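PDB 3NGF: AP endonuclease, family 2, which probably acts as a manganese-dependent hydroxypyruvate isomerase of the hyi family, built on a xylose isomerase-like TIM barrel. Local coordinates for residues P10-N15 against Y230-L235; G39-F44 against F207-I212. All coordinates share one frame; numbering follows the deposited sequence.

Contact 1 (P10-N15 against Y230-L235); sequences PRFAAN and YLFSVL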
# COMPACT_ATOMS: atom_id res chain seq x y z
N PRO A 10 8.42 -8.47 -12.95
CA PRO A 10 7.33 -8.02 -12.10
C PRO A 10 6.29 -7.21 -12.83
O PRO A 10 6.56 -6.65 -13.90
CB PRO A 10 8.02 -7.10 -11.08
CG PRO A 10 9.44 -7.40 -11.17
CD PRO A 10 9.68 -7.81 -12.60
N ARG A 11 5.09 -7.16 -12.27
CA ARG A 11 4.05 -6.31 -12.83
C ARG A 11 3.86 -5.07 -11.97
O ARG A 11 3.78 -5.15 -10.74
CB ARG A 11 2.75 -7.07 -13.03
CG ARG A 11 2.32 -7.90 -11.91
CD ARG A 11 0.97 -8.57 -12.20
NE ARG A 11 0.58 -9.39 -11.06
CZ ARG A 11 -0.60 -9.97 -10.90
NH1 ARG A 11 -1.56 -9.87 -11.82
NH2 ARG A 11 -0.82 -10.69 -9.81
N PHE A 12 3.84 -3.92 -12.63
CA PHE A 12 3.85 -2.62 -11.95
C PHE A 12 2.50 -1.92 -12.02
O PHE A 12 1.79 -1.95 -13.04
CB PHE A 12 4.94 -1.70 -12.52
CG PHE A 12 6.30 -2.22 -12.34
CD1 PHE A 12 7.01 -1.93 -11.18
CD2 PHE A 12 6.88 -3.05 -13.30
CE1 PHE A 12 8.29 -2.45 -10.99
CE2 PHE A 12 8.14 -3.56 -13.12
CZ PHE A 12 8.87 -3.25 -11.96
N ALA A 13 2.14 -1.31 -10.90
CA ALA A 13 0.91 -0.52 -10.78
C ALA A 13 1.30 0.94 -10.56
O ALA A 13 2.08 1.25 -9.66
CB ALA A 13 0.12 -1.00 -9.58
N ALA A 14 0.76 1.84 -11.38
CA ALA A 14 0.96 3.27 -11.18
C ALA A 14 0.20 3.71 -9.93
O ALA A 14 -0.95 3.30 -9.72
CB ALA A 14 0.46 4.06 -12.41
N ASN A 15 0.85 4.48 -9.07
CA ASN A 15 0.14 5.12 -7.95
C ASN A 15 -0.44 6.48 -8.39
O ASN A 15 0.30 7.44 -8.63
CB ASN A 15 1.04 5.25 -6.71
CG ASN A 15 0.29 5.72 -5.50
OD1 ASN A 15 -0.30 6.79 -5.53
ND2 ASN A 15 0.27 4.90 -4.42
N TYR A 230 18.08 -5.17 -9.52
CA TYR A 230 18.50 -6.32 -8.74
C TYR A 230 17.38 -6.78 -7.82
O TYR A 230 17.11 -7.99 -7.70
CB TYR A 230 19.72 -6.01 -7.88
CG TYR A 230 20.10 -7.17 -6.98
CD1 TYR A 230 20.74 -8.27 -7.50
CD2 TYR A 230 19.80 -7.16 -5.62
CE1 TYR A 230 21.09 -9.32 -6.70
CE2 TYR A 230 20.15 -8.23 -4.81
CZ TYR A 230 20.78 -9.30 -5.35
OH TYR A 230 21.17 -10.38 -4.57
N LEU A 231 16.74 -5.81 -7.17
CA LEU A 231 15.67 -6.11 -6.21
C LEU A 231 14.48 -6.75 -6.95
O LEU A 231 13.85 -7.66 -6.43
CB LEU A 231 15.27 -4.85 -5.45
CG LEU A 231 16.29 -4.35 -4.41
CD1 LEU A 231 15.89 -2.96 -3.90
CD2 LEU A 231 16.43 -5.32 -3.24
N PHE A 232 14.18 -6.29 -8.17
CA PHE A 232 13.14 -6.97 -8.99
C PHE A 232 13.50 -8.44 -9.21
O PHE A 232 12.62 -9.30 -9.19
CB PHE A 232 12.93 -6.31 -10.36
CG PHE A 232 12.55 -4.85 -10.31
CD1 PHE A 232 11.94 -4.28 -9.19
CD2 PHE A 232 12.79 -4.04 -11.40
CE1 PHE A 232 11.63 -2.95 -9.17
CE2 PHE A 232 12.47 -2.70 -11.39
CZ PHE A 232 11.88 -2.16 -10.27
N SER A 233 14.79 -8.73 -9.38
CA SER A 233 15.23 -10.10 -9.65
C SER A 233 15.09 -10.94 -8.38
O SER A 233 14.76 -12.13 -8.46
CB SER A 233 16.66 -10.15 -10.22
OG SER A 233 17.64 -9.94 -9.22
N VAL A 234 15.23 -10.29 -7.22
CA VAL A 234 15.06 -10.97 -5.92
C VAL A 234 13.59 -11.36 -5.75
O VAL A 234 13.28 -12.49 -5.36
CB VAL A 234 15.55 -10.09 -4.73
CG1 VAL A 234 15.28 -10.76 -3.39
CG2 VAL A 234 17.08 -9.75 -4.86
N LEU A 235 12.68 -10.42 -6.05
CA LEU A 235 11.25 -10.68 -5.91
C LEU A 235 10.87 -11.88 -6.76
O LEU A 235 10.09 -12.76 -6.32
CB LEU A 235 10.44 -9.45 -6.33
CG LEU A 235 10.53 -8.29 -5.34
CD1 LEU A 235 9.84 -7.03 -5.87
CD2 LEU A 235 9.93 -8.69 -3.96
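Phe-12 drives the rim of its ring against the face of Phe-232. The two planes stand 69° apart with centroids 5.0 Å from each other, which defines a T-shaped (edge-to-face) pair with Phe-12 supplying the edge. The foremost atom, Phe-12 CZ, lies 3.6 Å from Phe-232 CZ, displaced from the middle of the receiving face toward its rim, and Phe-12 CE1 follows at 3.7 Å from the same CZ. A second touch comes from Pro-10, which the helix covers more fully than it does Phe-12: its CG meets Phe-232 CB at 3.7 Å and approaches the ring obliquely. No hydrogen bond crosses between 10-15 and 230-235, so the union is wholly apolar.

Chi1 of -63° turns the Phe-12 ring beside its own backbone N, carrying it to the helix although the CB bond does not aim there. Phe-232, by contrast, leaves its helix pointing toward the strand. In the second shell, Trp-260 makes an edge-to-face pair with Phe-12, and Ile-212 touches both phenylalanines. The contact thus joins the first barrel strand, 11-15, and the loop residue Pro-10 ahead of it, to the outer helix 228-237, beside strands 207-212 and 243-246.

Contact 2 (G39-F44 against F207-I212); sequences GVEFLF and FSHVQI. With MN (manganese (II) ion), chain C.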
# COMPACT_ATOMS: atom_id res chain seq x y z
N GLY A 39 -2.18 -1.93 -14.15
CA GLY A 39 -2.74 -1.82 -12.80
C GLY A 39 -2.50 -0.46 -12.21
O GLY A 39 -1.54 0.24 -12.59
N VAL A 40 -3.37 -0.07 -11.27
CA VAL A 40 -3.21 1.18 -10.54
C VAL A 40 -3.48 0.97 -9.04
O VAL A 40 -4.16 0.02 -8.64
CB VAL A 40 -4.12 2.31 -11.07
CG1 VAL A 40 -3.75 2.67 -12.51
CG2 VAL A 40 -5.59 1.91 -10.97
N GLU A 41 -2.96 1.89 -8.26
CA GLU A 41 -3.26 1.99 -6.82
C GLU A 41 -3.43 3.46 -6.49
O GLU A 41 -3.00 4.32 -7.26
CB GLU A 41 -2.14 1.38 -5.98
CG GLU A 41 -0.78 2.08 -6.10
CD GLU A 41 0.29 1.44 -5.24
OE1 GLU A 41 0.22 0.21 -4.99
OE2 GLU A 41 1.22 2.18 -4.81
N PHE A 42 -3.99 3.74 -5.32
CA PHE A 42 -4.05 5.11 -4.81
C PHE A 42 -4.43 5.02 -3.34
O PHE A 42 -4.73 3.93 -2.87
CB PHE A 42 -5.01 6.03 -5.61
CG PHE A 42 -6.31 5.38 -5.98
CD1 PHE A 42 -7.27 5.12 -5.01
CD2 PHE A 42 -6.57 5.01 -7.28
CE1 PHE A 42 -8.49 4.49 -5.35
CE2 PHE A 42 -7.78 4.40 -7.62
CZ PHE A 42 -8.72 4.15 -6.69
N LEU A 43 -4.39 6.13 -2.60
CA LEU A 43 -4.67 6.04 -1.17
C LEU A 43 -6.17 5.94 -0.90
O LEU A 43 -6.64 4.91 -0.39
CB LEU A 43 -4.05 7.23 -0.44
CG LEU A 43 -2.56 7.02 -0.22
CD1 LEU A 43 -1.80 7.22 -1.48
CD2 LEU A 43 -2.01 7.91 0.91
N PHE A 44 -6.92 6.97 -1.28
CA PHE A 44 -8.33 7.08 -0.87
C PHE A 44 -9.28 7.39 -2.01
O PHE A 44 -9.15 8.43 -2.65
CB PHE A 44 -8.48 8.14 0.24
CG PHE A 44 -7.46 8.04 1.35
CD1 PHE A 44 -7.48 6.97 2.24
CD2 PHE A 44 -6.49 9.01 1.52
CE1 PHE A 44 -6.55 6.87 3.27
CE2 PHE A 44 -5.55 8.90 2.54
CZ PHE A 44 -5.58 7.83 3.42
N PHE A 207 4.40 -11.14 2.67
CA PHE A 207 4.01 -9.85 2.10
C PHE A 207 3.18 -10.06 0.84
O PHE A 207 3.53 -10.90 0.02
CB PHE A 207 5.23 -8.92 1.85
CG PHE A 207 6.25 -9.48 0.91
CD1 PHE A 207 7.26 -10.32 1.37
CD2 PHE A 207 6.24 -9.13 -0.44
CE1 PHE A 207 8.21 -10.85 0.50
CE2 PHE A 207 7.19 -9.66 -1.31
CZ PHE A 207 8.17 -10.52 -0.84
N SER A 208 2.08 -9.31 0.72
CA SER A 208 1.14 -9.47 -0.41
C SER A 208 1.17 -8.28 -1.38
O SER A 208 0.47 -8.30 -2.40
CB SER A 208 -0.29 -9.65 0.10
OG SER A 208 -0.40 -10.86 0.82
N HIS A 209 1.96 -7.27 -1.05
CA HIS A 209 2.11 -6.12 -1.91
C HIS A 209 3.49 -5.54 -1.63
O HIS A 209 4.00 -5.65 -0.51
CB HIS A 209 1.01 -5.09 -1.68
CG HIS A 209 0.94 -4.03 -2.74
ND1 HIS A 209 0.78 -4.33 -4.08
CD2 HIS A 209 1.06 -2.68 -2.66
CE1 HIS A 209 0.81 -3.20 -4.78
NE2 HIS A 209 0.97 -2.19 -3.94
N VAL A 210 4.06 -4.95 -2.66
CA VAL A 210 5.36 -4.31 -2.62
C VAL A 210 5.17 -2.92 -3.24
O VAL A 210 4.38 -2.75 -4.16
CB VAL A 210 6.42 -5.14 -3.39
CG1 VAL A 210 7.78 -4.37 -3.47
CG2 VAL A 210 6.60 -6.52 -2.76
N GLN A 211 5.88 -1.95 -2.71
CA GLN A 211 5.96 -0.61 -3.28
C GLN A 211 7.42 -0.19 -3.39
O GLN A 211 8.28 -0.71 -2.67
CB GLN A 211 5.19 0.39 -2.43
CG GLN A 211 3.66 0.23 -2.54
CD GLN A 211 2.95 1.08 -1.54
OE1 GLN A 211 3.36 1.19 -0.40
NE2 GLN A 211 1.88 1.74 -1.98
N ILE A 212 7.67 0.71 -4.34
CA ILE A 212 9.02 1.21 -4.64
C ILE A 212 9.07 2.73 -4.87
O ILE A 212 8.11 3.36 -5.33
CB ILE A 212 9.66 0.49 -5.87
CG1 ILE A 212 8.92 0.82 -7.18
CG2 ILE A 212 9.75 -1.03 -5.62
CD1 ILE A 212 9.61 0.27 -8.45
MN MN C . 3.86 3.06 0.83
O HOH W 1 1.42 3.26 1.19
O HOH W 2 3.96 4.98 2.04
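Glu-41 reaches across the barrel interior and divides its carboxylate between His-209 and Gln-211. His-209 NE2 donates to Glu-41 OE1 over 2.7 Å, meeting that oxygen nearly along its C-O axis, while the acceptor sits 18° out of the imidazole plane. Gln-211 NE2 donates to Glu-41 OE2 over 2.9 Å at an N-H...O angle of 156°; here the acceptor lies in the amide plane, but the donor arrives from above the carboxylate plane. Chi1 of 64° sets Glu-41 CG between the backbone N and carbonyl carbon, and the chain then runs extended toward the facing strand.

This grip is confined to side-chain ends. The nearest backbones, at Glu-41 and Gln-211, keep their CA atoms 10.2 Å apart, and only 108 Å² is buried between the segments. The tight part is the buried carboxylate, where Asn-15 ND2 also donates to Glu-41 OE2. The wetter side lies past the amide: Gln-211 OE1 binds manganese at 2.3 Å, and the metal carries water 1 and water 2 at 2.5 and 2.3 Å. Glu-150, Asp-185 and Glu-247 complete the metal site.

The amide is therefore held at both ends, its oxygen by the metal and its nitrogen by Glu-41, which fixes its flip. Glu-41 acts as a second-shell residue orienting a first-shell ligand. Such a carboxylate would be expected to draw electron density toward the amide oxygen and strengthen its bond to manganese.

In the fold
From the N terminus the chain lays down strand 11-15 and passes through helix 25-34 to its parallel neighbour 39-41. The first segment of contact 2 follows that of contact 1, and five barrel strands later 207-212 closes contact 2, spanning 162 intervening residues. Helix 228-237 comes next and closes contact 1 across 214 residues, so the smaller closure lies within the larger and the two do not cross. Contact 2 ties two non-adjacent strands across the barrel interior, whereas contact 1 fastens a strand to the outer helical layer. Their centres are 11 Å apart, bridged by the backbone pairing of Ala-14 with Glu-41.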